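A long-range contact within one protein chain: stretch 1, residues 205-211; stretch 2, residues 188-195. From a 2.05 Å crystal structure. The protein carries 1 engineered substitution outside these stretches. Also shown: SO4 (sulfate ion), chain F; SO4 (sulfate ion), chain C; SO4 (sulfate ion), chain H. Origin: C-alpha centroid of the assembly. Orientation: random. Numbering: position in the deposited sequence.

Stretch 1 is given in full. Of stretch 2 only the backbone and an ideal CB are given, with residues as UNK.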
# COMPACT_ATOMS: atom_id res chain seq x y z
N ASP A 205 13.32 14.16 -32.22
CA ASP A 205 12.88 15.57 -31.94
C ASP A 205 11.81 15.47 -30.82
O ASP A 205 10.66 15.11 -31.08
CB ASP A 205 12.28 16.12 -33.23
CG ASP A 205 11.58 17.45 -33.11
OD1 ASP A 205 11.46 18.02 -32.01
OD2 ASP A 205 11.11 17.99 -34.13
N ILE A 206 12.21 15.77 -29.61
CA ILE A 206 11.31 15.64 -28.45
C ILE A 206 11.40 16.89 -27.58
O ILE A 206 12.45 17.49 -27.40
CB ILE A 206 11.59 14.38 -27.59
CG1 ILE A 206 10.75 14.37 -26.30
CG2 ILE A 206 13.07 14.35 -27.23
CD1 ILE A 206 10.66 13.03 -25.56
N ALA A 207 10.21 17.32 -27.11
CA ALA A 207 10.20 18.44 -26.18
C ALA A 207 9.20 18.09 -25.09
O ALA A 207 8.15 17.48 -25.33
CB ALA A 207 9.94 19.78 -26.89
N THR A 208 9.50 18.44 -23.86
CA THR A 208 8.65 18.08 -22.74
C THR A 208 8.48 19.26 -21.77
O THR A 208 9.39 20.06 -21.64
CB THR A 208 9.27 16.95 -21.89
OG1 THR A 208 10.58 17.34 -21.52
CG2 THR A 208 9.31 15.61 -22.63
N MET A 209 7.31 19.28 -21.15
CA MET A 209 7.11 20.23 -20.05
C MET A 209 6.64 19.45 -18.83
O MET A 209 5.94 18.45 -19.01
CB MET A 209 5.99 21.21 -20.42
CG MET A 209 6.19 22.15 -21.56
SD MET A 209 4.73 23.10 -22.03
CE MET A 209 4.14 22.22 -23.46
N ALA A 210 6.92 19.93 -17.62
CA ALA A 210 6.51 19.19 -16.44
C ALA A 210 5.99 20.18 -15.35
O ALA A 210 6.53 21.26 -15.23
CB ALA A 210 7.73 18.49 -15.84
N VAL A 211 5.11 19.64 -14.54
CA VAL A 211 4.50 20.34 -13.44
C VAL A 211 4.32 19.35 -12.25
O VAL A 211 4.09 18.17 -12.54
CB VAL A 211 3.13 20.90 -13.83
CG1 VAL A 211 2.16 19.78 -14.21
CG2 VAL A 211 2.53 21.68 -12.65
N UNK A 188 10.57 26.63 -17.25
CA UNK A 188 11.21 26.75 -18.58
C UNK A 188 10.94 25.53 -19.42
O UNK A 188 10.59 24.45 -18.91
CB UNK A 188 12.72 26.95 -18.45
N UNK A 189 10.93 25.59 -20.72
CA UNK A 189 10.65 24.46 -21.61
C UNK A 189 11.91 24.29 -22.46
O UNK A 189 12.39 25.33 -22.87
CB UNK A 189 9.40 24.69 -22.47
N UNK A 190 12.37 23.07 -22.65
CA UNK A 190 11.79 21.87 -22.11
C UNK A 190 12.28 21.48 -20.72
O UNK A 190 13.25 22.01 -20.18
CB UNK A 190 12.06 20.72 -23.08
N UNK A 191 11.53 20.57 -20.07
CA UNK A 191 12.07 20.03 -18.80
C UNK A 191 13.22 19.07 -19.17
O UNK A 191 13.40 18.74 -20.34
CB UNK A 191 10.99 19.32 -17.99
N UNK A 192 13.93 18.50 -18.21
CA UNK A 192 15.09 17.68 -18.42
C UNK A 192 14.77 16.36 -19.13
O UNK A 192 15.70 15.73 -19.62
CB UNK A 192 15.76 17.40 -17.07
N UNK A 193 13.52 15.89 -19.08
CA UNK A 193 13.12 14.67 -19.70
C UNK A 193 13.54 14.54 -21.15
O UNK A 193 13.99 13.45 -21.52
CB UNK A 193 11.60 14.53 -19.59
N UNK A 194 13.41 15.62 -21.94
CA UNK A 194 13.71 15.53 -23.37
C UNK A 194 15.17 15.20 -23.63
O UNK A 194 15.47 14.23 -24.31
CB UNK A 194 13.35 16.84 -24.07
N UNK A 195 16.07 15.92 -22.99
CA UNK A 195 17.48 15.64 -23.03
C UNK A 195 17.75 14.20 -22.56
O UNK A 195 18.48 13.48 -23.22
CB UNK A 195 18.24 16.65 -22.17
S SO4 F . 14.85 20.56 -15.07
O1 SO4 F . 15.71 19.70 -14.18
O2 SO4 F . 14.11 21.53 -14.18
O3 SO4 F . 13.84 19.69 -15.80
O4 SO4 F . 15.72 21.32 -16.01
S SO4 C . 11.59 12.40 -13.14
O1 SO4 C . 11.99 12.79 -11.80
O2 SO4 C . 10.33 13.24 -13.55
O3 SO4 C . 11.18 11.01 -13.35
O4 SO4 C . 12.72 12.74 -14.01
S SO4 H . 23.15 16.23 -18.05
O1 SO4 H . 24.38 16.57 -18.89
O2 SO4 H . 23.38 16.75 -16.66
O3 SO4 H . 22.90 14.77 -18.05
O4 SO4 H . 21.99 16.97 -18.67

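At position 188 CA-to-CB points away, and the ideal CB has no atom of stretch 1 within 5.5 Å. Stretch 1 sets no requirement, and almost any residue would do; the deposited one is Thr188. Its backbone does reach across: one water donates to Thr188 O (3.1 Å) and accepts from Ala210 N (2.9 Å).

Position 189 points sideways, its ideal CB 4.2 Å from Met209 CG. An aliphatic side chain of moderate size would suit, whether valine, isoleucine, leucine or methionine. Val189 is found, with chi1 t, and its CG2 packs 3.3 Å from Met209 CG.

Position 190 is tight: the ideal CB lies 3.1 Å from Thr208 O. The preceding peptide bond is cis, visible in the backbone, and phi is -88°; together these favour proline strongly, although the contact itself would admit other small residues. In Pro190, CA lies 3.0 Å from Thr208 O, and CB rests 4.4 Å from Ala207 CA.

At position 191 CA-to-CB points toward the strand, and the backbone N donates to Thr208 O (2.7 Å, 156°), a bond independent of side-chain identity. The ideal CB is 4.0 Å from Ala210 CB, and the hydroxyl Thr208 OG1 is nearby, so a small residue fits; alanine would pack, while serine, threonine or cysteine could also address the hydroxyl. Ser191, with chi1 p, places OG 2.8 Å from Thr208 OG1 in a hydrogen bond whose donor is not fixed.

Position 192 points away, with no atom of stretch 1 near its ideal CB, so many residues are possible. His192 is deposited; its backbone N donates to O3 of the chain F sulfate (2.7 Å).

Position 193 points toward stretch 1, its ideal CB 3.6 Å from Thr208 OG1. Its phi/psi of -50/-42° are helical, which makes glycine less likely but does not by itself exclude proline; the preference for a longer side chain comes from what lies beyond CB. A polar or aromatic side chain could run past Ala210 toward the chain C sulfate, where a donor would be useful. His193 does so: CE1 approaches Ala210 CB at 4.1 Å, NE2 donates to sulfate O2 (2.7 Å, 176°), and ND1 hydrogen-bonds Ser191 OG (2.8 Å).

Position 194 points toward the strand, its ideal CB 3.5 Å from Ile206 O, 3.8 Å from Thr208 OG1 and 4.1 Å from Ala207 CA. Such crowding favours alanine, with glycine or serine conceivable. Ala194 sets CB 4.0 Å from Ile206 CG2, while its N donates weakly to Thr208 OG1 (3.3 Å, 125°).

Position 195 points away into space free of stretch 1; a long polar residue is one of many options. Lys195 extends with all four chi angles t, and NZ donates to O4 of the chain H sulfate (2.7 Å).

Stretch 2 (188-195) TVPSHHAK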
# COMPACT_ATOMS: atom_id res chain seq x y z
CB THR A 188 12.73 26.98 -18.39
OG1 THR A 188 13.19 25.98 -17.50
CG2 THR A 188 13.01 28.33 -17.73
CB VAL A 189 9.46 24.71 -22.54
CG1 VAL A 189 9.32 23.62 -23.61
CG2 VAL A 189 8.16 24.85 -21.76
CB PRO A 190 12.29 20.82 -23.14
CG PRO A 190 13.68 21.27 -23.41
CD PRO A 190 13.61 22.78 -23.44
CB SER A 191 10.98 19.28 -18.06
OG SER A 191 10.41 18.27 -18.88
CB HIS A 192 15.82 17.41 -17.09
CG HIS A 192 15.13 16.43 -16.19
ND1 HIS A 192 15.30 15.06 -16.36
CD2 HIS A 192 14.29 16.57 -15.13
CE1 HIS A 192 14.56 14.40 -15.49
NE2 HIS A 192 13.97 15.28 -14.71
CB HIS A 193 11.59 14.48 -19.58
CG HIS A 193 11.21 14.66 -18.12
ND1 HIS A 193 11.01 15.89 -17.55
CD2 HIS A 193 11.11 13.76 -17.13
CE1 HIS A 193 10.76 15.74 -16.25
NE2 HIS A 193 10.82 14.43 -15.96
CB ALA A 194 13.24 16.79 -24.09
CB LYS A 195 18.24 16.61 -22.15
CG LYS A 195 19.73 16.56 -22.32
CD LYS A 195 20.49 17.43 -21.30
CE LYS A 195 21.91 17.63 -21.87
NZ LYS A 195 22.88 18.16 -20.89
O HOH W 1 8.66 22.29 -17.87
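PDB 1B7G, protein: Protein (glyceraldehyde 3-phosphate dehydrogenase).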